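PDB 6DLH: alpha-1,4-endofucoidanase from Mariniflexile fucanivorans, which hydrolyses alpha-1,4 linkages inside fucoidan chains as a retaining endo-acting enzyme of glycoside hydrolase family 107 and carries bound calcium ions. Local coordinates for residues G456-L470 / E490-S503. Sequence-based numbering, arbitrary orientation.
Sequences GITGLTASGTLPAWL and EASNYTFELMAQDS. With CA (calcium ion), chain I.
Thr461 and Met499 exchange two backbone hydrogen bonds, Thr461 N to Met499 O at 3.1 Å and Met499 N to Thr461 O at 2.7 Å, pairing edge strand 459-464 antiparallel with the central strand 494-502 of a three-stranded sheet in a putative Ig domain; Ser463 and Glu497 repeat the exchange. Near the calcium end Thr458 and Gly459 both face Gln501 in a classic beta bulge, Thr458 N reaching Gln501 O at 2.7 Å from above the carbonyl plane.

At Thr465 and Thr495 two waters stand between the backbones: one bridges Thr465 O to Thr495 N, the other Thr465 N to Thr495 O. Next to them, CH-pi contacts pack the segments side chain on side chain. Pro467 CG sits 3.4 Å from the centroid of the Tyr494 ring, almost on its normal, while Leu466 CG lies over a face of Phe496, offset toward the rim. Phe496 CG stands between backbone N and carbonyl carbon (chi1 54°), which turns one ring face to Leu466.

Polar side chains close the far end. Glu490 OE1 takes Trp469 NE1 on its anti lone pair at 2.8 Å, in the indole plane, and Tyr494 OH on its syn lone pair at 3.0 Å. At the other end Asp502 OD2 binds calcium with Gly419, Asp451 and Glu453, and OD1 accepts from Asp504 N. The ion thus ties strand 494-502 to those ligands, the ladder rests on backbone bonds, and Glu490 OE1, fixed by Tyr494 of its own segment, links across to Trp469.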
# COMPACT_ATOMS: atom_id res chain seq x y z
N GLY A 456 21.42 -28.10 -17.00
CA GLY A 456 21.24 -28.19 -15.56
C GLY A 456 22.38 -27.53 -14.79
O GLY A 456 23.45 -27.29 -15.34
N ILE A 457 22.10 -27.24 -13.52
CA ILE A 457 23.07 -26.79 -12.53
C ILE A 457 23.86 -28.00 -12.05
O ILE A 457 23.28 -28.94 -11.50
CB ILE A 457 22.31 -26.12 -11.37
CG1 ILE A 457 21.56 -24.86 -11.81
CG2 ILE A 457 23.24 -25.86 -10.19
CD1 ILE A 457 22.44 -23.67 -12.15
N THR A 458 25.19 -27.98 -12.26
CA THR A 458 26.02 -29.16 -12.04
C THR A 458 26.71 -29.08 -10.68
O THR A 458 27.33 -30.05 -10.25
CB THR A 458 27.05 -29.37 -13.16
OG1 THR A 458 27.79 -28.16 -13.35
CG2 THR A 458 26.43 -29.84 -14.46
N GLY A 459 26.61 -27.93 -10.02
CA GLY A 459 27.21 -27.76 -8.71
C GLY A 459 26.83 -26.42 -8.08
O GLY A 459 26.52 -25.46 -8.78
N LEU A 460 26.83 -26.40 -6.74
CA LEU A 460 26.80 -25.16 -5.97
C LEU A 460 27.84 -25.27 -4.87
O LEU A 460 27.87 -26.26 -4.14
CB LEU A 460 25.41 -24.92 -5.37
CG LEU A 460 25.34 -23.75 -4.38
CD1 LEU A 460 25.29 -22.41 -5.10
CD2 LEU A 460 24.15 -23.88 -3.44
N THR A 461 28.68 -24.24 -4.75
CA THR A 461 29.68 -24.16 -3.71
C THR A 461 29.91 -22.69 -3.36
O THR A 461 29.29 -21.81 -3.95
CB THR A 461 30.95 -24.95 -4.08
OG1 THR A 461 31.84 -24.91 -2.96
CG2 THR A 461 31.61 -24.48 -5.35
N ALA A 462 30.80 -22.44 -2.40
CA ALA A 462 31.02 -21.09 -1.89
C ALA A 462 32.51 -20.75 -1.94
O ALA A 462 33.34 -21.64 -2.16
CB ALA A 462 30.48 -20.98 -0.49
N SER A 463 32.80 -19.45 -1.78
CA SER A 463 34.15 -18.96 -1.58
C SER A 463 34.11 -17.66 -0.78
O SER A 463 33.19 -16.86 -0.93
CB SER A 463 34.89 -18.79 -2.89
OG SER A 463 34.23 -17.87 -3.75
N GLY A 464 35.12 -17.47 0.08
CA GLY A 464 35.12 -16.39 1.06
C GLY A 464 35.12 -16.93 2.49
O GLY A 464 35.66 -18.02 2.74
N THR A 465 34.50 -16.18 3.41
CA THR A 465 34.57 -16.44 4.84
C THR A 465 33.23 -16.94 5.37
O THR A 465 32.33 -16.14 5.64
CB THR A 465 35.10 -15.21 5.59
OG1 THR A 465 36.39 -14.90 5.06
CG2 THR A 465 35.19 -15.40 7.09
N LEU A 466 33.12 -18.26 5.54
CA LEU A 466 31.89 -18.92 5.93
C LEU A 466 31.96 -19.33 7.40
O LEU A 466 33.05 -19.53 7.94
CB LEU A 466 31.69 -20.16 5.06
CG LEU A 466 31.03 -19.92 3.70
CD1 LEU A 466 32.01 -19.30 2.72
CD2 LEU A 466 30.49 -21.24 3.15
N PRO A 467 30.79 -19.50 8.08
CA PRO A 467 30.78 -20.12 9.41
C PRO A 467 31.38 -21.52 9.35
O PRO A 467 31.11 -22.28 8.42
CB PRO A 467 29.28 -20.19 9.75
CG PRO A 467 28.64 -19.11 8.90
CD PRO A 467 29.45 -19.10 7.62
N ALA A 468 32.25 -21.82 10.33
CA ALA A 468 32.88 -23.13 10.45
C ALA A 468 31.80 -24.20 10.61
O ALA A 468 32.03 -25.36 10.27
CB ALA A 468 33.83 -23.13 11.62
N TRP A 469 30.63 -23.78 11.13
CA TRP A 469 29.54 -24.68 11.46
C TRP A 469 28.67 -25.03 10.25
O TRP A 469 27.86 -25.95 10.34
CB TRP A 469 28.71 -24.13 12.63
CG TRP A 469 28.24 -22.72 12.48
CD1 TRP A 469 28.80 -21.60 13.02
CD2 TRP A 469 27.06 -22.27 11.77
NE1 TRP A 469 28.07 -20.49 12.70
CE2 TRP A 469 27.00 -20.86 11.93
CE3 TRP A 469 26.06 -22.90 11.02
CZ2 TRP A 469 25.99 -20.09 11.36
CZ3 TRP A 469 25.06 -22.14 10.45
CH2 TRP A 469 25.03 -20.75 10.62
N LEU A 470 28.85 -24.31 9.13
CA LEU A 470 27.98 -24.41 7.97
C LEU A 470 28.46 -25.51 7.02
O LEU A 470 29.63 -25.56 6.65
CB LEU A 470 27.91 -23.05 7.27
CG LEU A 470 26.84 -22.90 6.18
CD1 LEU A 470 25.44 -22.77 6.77
CD2 LEU A 470 27.15 -21.72 5.27
N GLU A 490 28.01 -17.58 19.14
CA GLU A 490 28.07 -16.99 17.80
C GLU A 490 27.41 -15.62 17.83
O GLU A 490 26.26 -15.48 18.26
CB GLU A 490 27.45 -17.92 16.75
CG GLU A 490 27.28 -17.29 15.38
CD GLU A 490 28.54 -17.14 14.56
OE1 GLU A 490 28.92 -18.12 13.87
OE2 GLU A 490 29.15 -16.06 14.60
N ALA A 491 28.16 -14.61 17.37
CA ALA A 491 27.75 -13.21 17.46
C ALA A 491 28.30 -12.43 16.27
O ALA A 491 28.27 -11.20 16.26
CB ALA A 491 28.22 -12.63 18.77
N SER A 492 28.81 -13.14 15.26
CA SER A 492 29.37 -12.47 14.10
C SER A 492 28.45 -12.62 12.89
O SER A 492 27.73 -13.61 12.75
CB SER A 492 30.76 -12.97 13.80
OG SER A 492 30.72 -14.29 13.26
N ASN A 493 28.49 -11.60 12.02
CA ASN A 493 27.80 -11.63 10.74
C ASN A 493 28.72 -12.27 9.69
O ASN A 493 29.90 -12.52 9.95
CB ASN A 493 27.25 -10.25 10.38
CG ASN A 493 26.20 -9.78 11.36
OD1 ASN A 493 25.69 -10.56 12.17
ND2 ASN A 493 25.86 -8.50 11.31
N TYR A 494 28.17 -12.57 8.50
CA TYR A 494 28.97 -13.16 7.44
C TYR A 494 28.61 -12.53 6.10
O TYR A 494 27.48 -12.11 5.87
CB TYR A 494 28.83 -14.68 7.41
CG TYR A 494 29.44 -15.42 8.58
CD1 TYR A 494 28.74 -15.57 9.77
CD2 TYR A 494 30.70 -15.99 8.49
CE1 TYR A 494 29.28 -16.25 10.85
CE2 TYR A 494 31.26 -16.68 9.56
CZ TYR A 494 30.54 -16.81 10.74
OH TYR A 494 31.06 -17.48 11.82
N THR A 495 29.61 -12.46 5.22
CA THR A 495 29.45 -12.05 3.84
C THR A 495 30.33 -12.94 2.97
O THR A 495 31.55 -12.97 3.14
CB THR A 495 29.81 -10.57 3.64
OG1 THR A 495 29.02 -9.79 4.54
CG2 THR A 495 29.60 -10.10 2.22
N PHE A 496 29.70 -13.68 2.05
CA PHE A 496 30.44 -14.56 1.17
C PHE A 496 29.69 -14.75 -0.15
O PHE A 496 28.55 -14.32 -0.31
CB PHE A 496 30.74 -15.89 1.87
CG PHE A 496 29.52 -16.57 2.43
CD1 PHE A 496 28.94 -16.14 3.61
CD2 PHE A 496 28.94 -17.64 1.76
CE1 PHE A 496 27.81 -16.77 4.12
CE2 PHE A 496 27.82 -18.28 2.28
CZ PHE A 496 27.26 -17.84 3.46
N GLU A 497 30.37 -15.42 -1.09
CA GLU A 497 29.86 -15.65 -2.42
C GLU A 497 29.32 -17.08 -2.49
O GLU A 497 29.98 -18.01 -2.02
CB GLU A 497 31.00 -15.51 -3.44
CG GLU A 497 31.68 -14.15 -3.41
CD GLU A 497 30.88 -13.02 -4.05
OE1 GLU A 497 30.39 -12.16 -3.30
OE2 GLU A 497 30.76 -13.01 -5.29
N LEU A 498 28.12 -17.24 -3.07
CA LEU A 498 27.68 -18.54 -3.53
C LEU A 498 27.97 -18.65 -5.02
O LEU A 498 27.86 -17.67 -5.75
CB LEU A 498 26.19 -18.73 -3.22
CG LEU A 498 25.85 -18.95 -1.75
CD1 LEU A 498 24.37 -19.24 -1.58
CD2 LEU A 498 26.69 -20.07 -1.15
N MET A 499 28.34 -19.85 -5.47
CA MET A 499 28.75 -20.04 -6.85
C MET A 499 27.98 -21.18 -7.51
O MET A 499 28.14 -22.35 -7.16
CB MET A 499 30.25 -20.32 -6.93
CG MET A 499 31.10 -19.20 -6.35
SD MET A 499 32.83 -19.72 -6.27
CE MET A 499 32.71 -21.14 -5.18
N ALA A 500 27.13 -20.81 -8.47
CA ALA A 500 26.33 -21.79 -9.17
C ALA A 500 27.04 -22.17 -10.47
O ALA A 500 27.58 -21.30 -11.15
CB ALA A 500 24.94 -21.25 -9.42
N GLN A 501 27.02 -23.46 -10.80
CA GLN A 501 27.79 -23.97 -11.91
C GLN A 501 26.87 -24.70 -12.88
O GLN A 501 25.94 -25.39 -12.46
CB GLN A 501 28.89 -24.92 -11.41
CG GLN A 501 29.83 -25.39 -12.51
CD GLN A 501 30.83 -26.44 -12.08
OE1 GLN A 501 30.50 -27.39 -11.38
NE2 GLN A 501 32.07 -26.27 -12.53
N ASP A 502 27.17 -24.54 -14.18
CA ASP A 502 26.66 -25.40 -15.23
C ASP A 502 27.81 -25.75 -16.17
O ASP A 502 28.96 -25.38 -15.92
CB ASP A 502 25.42 -24.81 -15.92
CG ASP A 502 25.63 -23.48 -16.64
OD1 ASP A 502 26.79 -23.04 -16.77
OD2 ASP A 502 24.60 -22.89 -17.07
N SER A 503 27.49 -26.44 -17.27
CA SER A 503 28.51 -26.93 -18.18
C SER A 503 29.35 -25.79 -18.74
O SER A 503 30.43 -26.04 -19.27
CB SER A 503 27.88 -27.74 -19.29
OG SER A 503 27.07 -26.91 -20.10
CA CA I . 24.31 -22.82 -19.90
O HOH W 1 24.89 -27.77 -17.61
O HOH W 2 32.39 -13.59 6.12
O HOH W 3 34.05 -13.78 2.36
O HOH W 4 24.90 -25.23 -19.45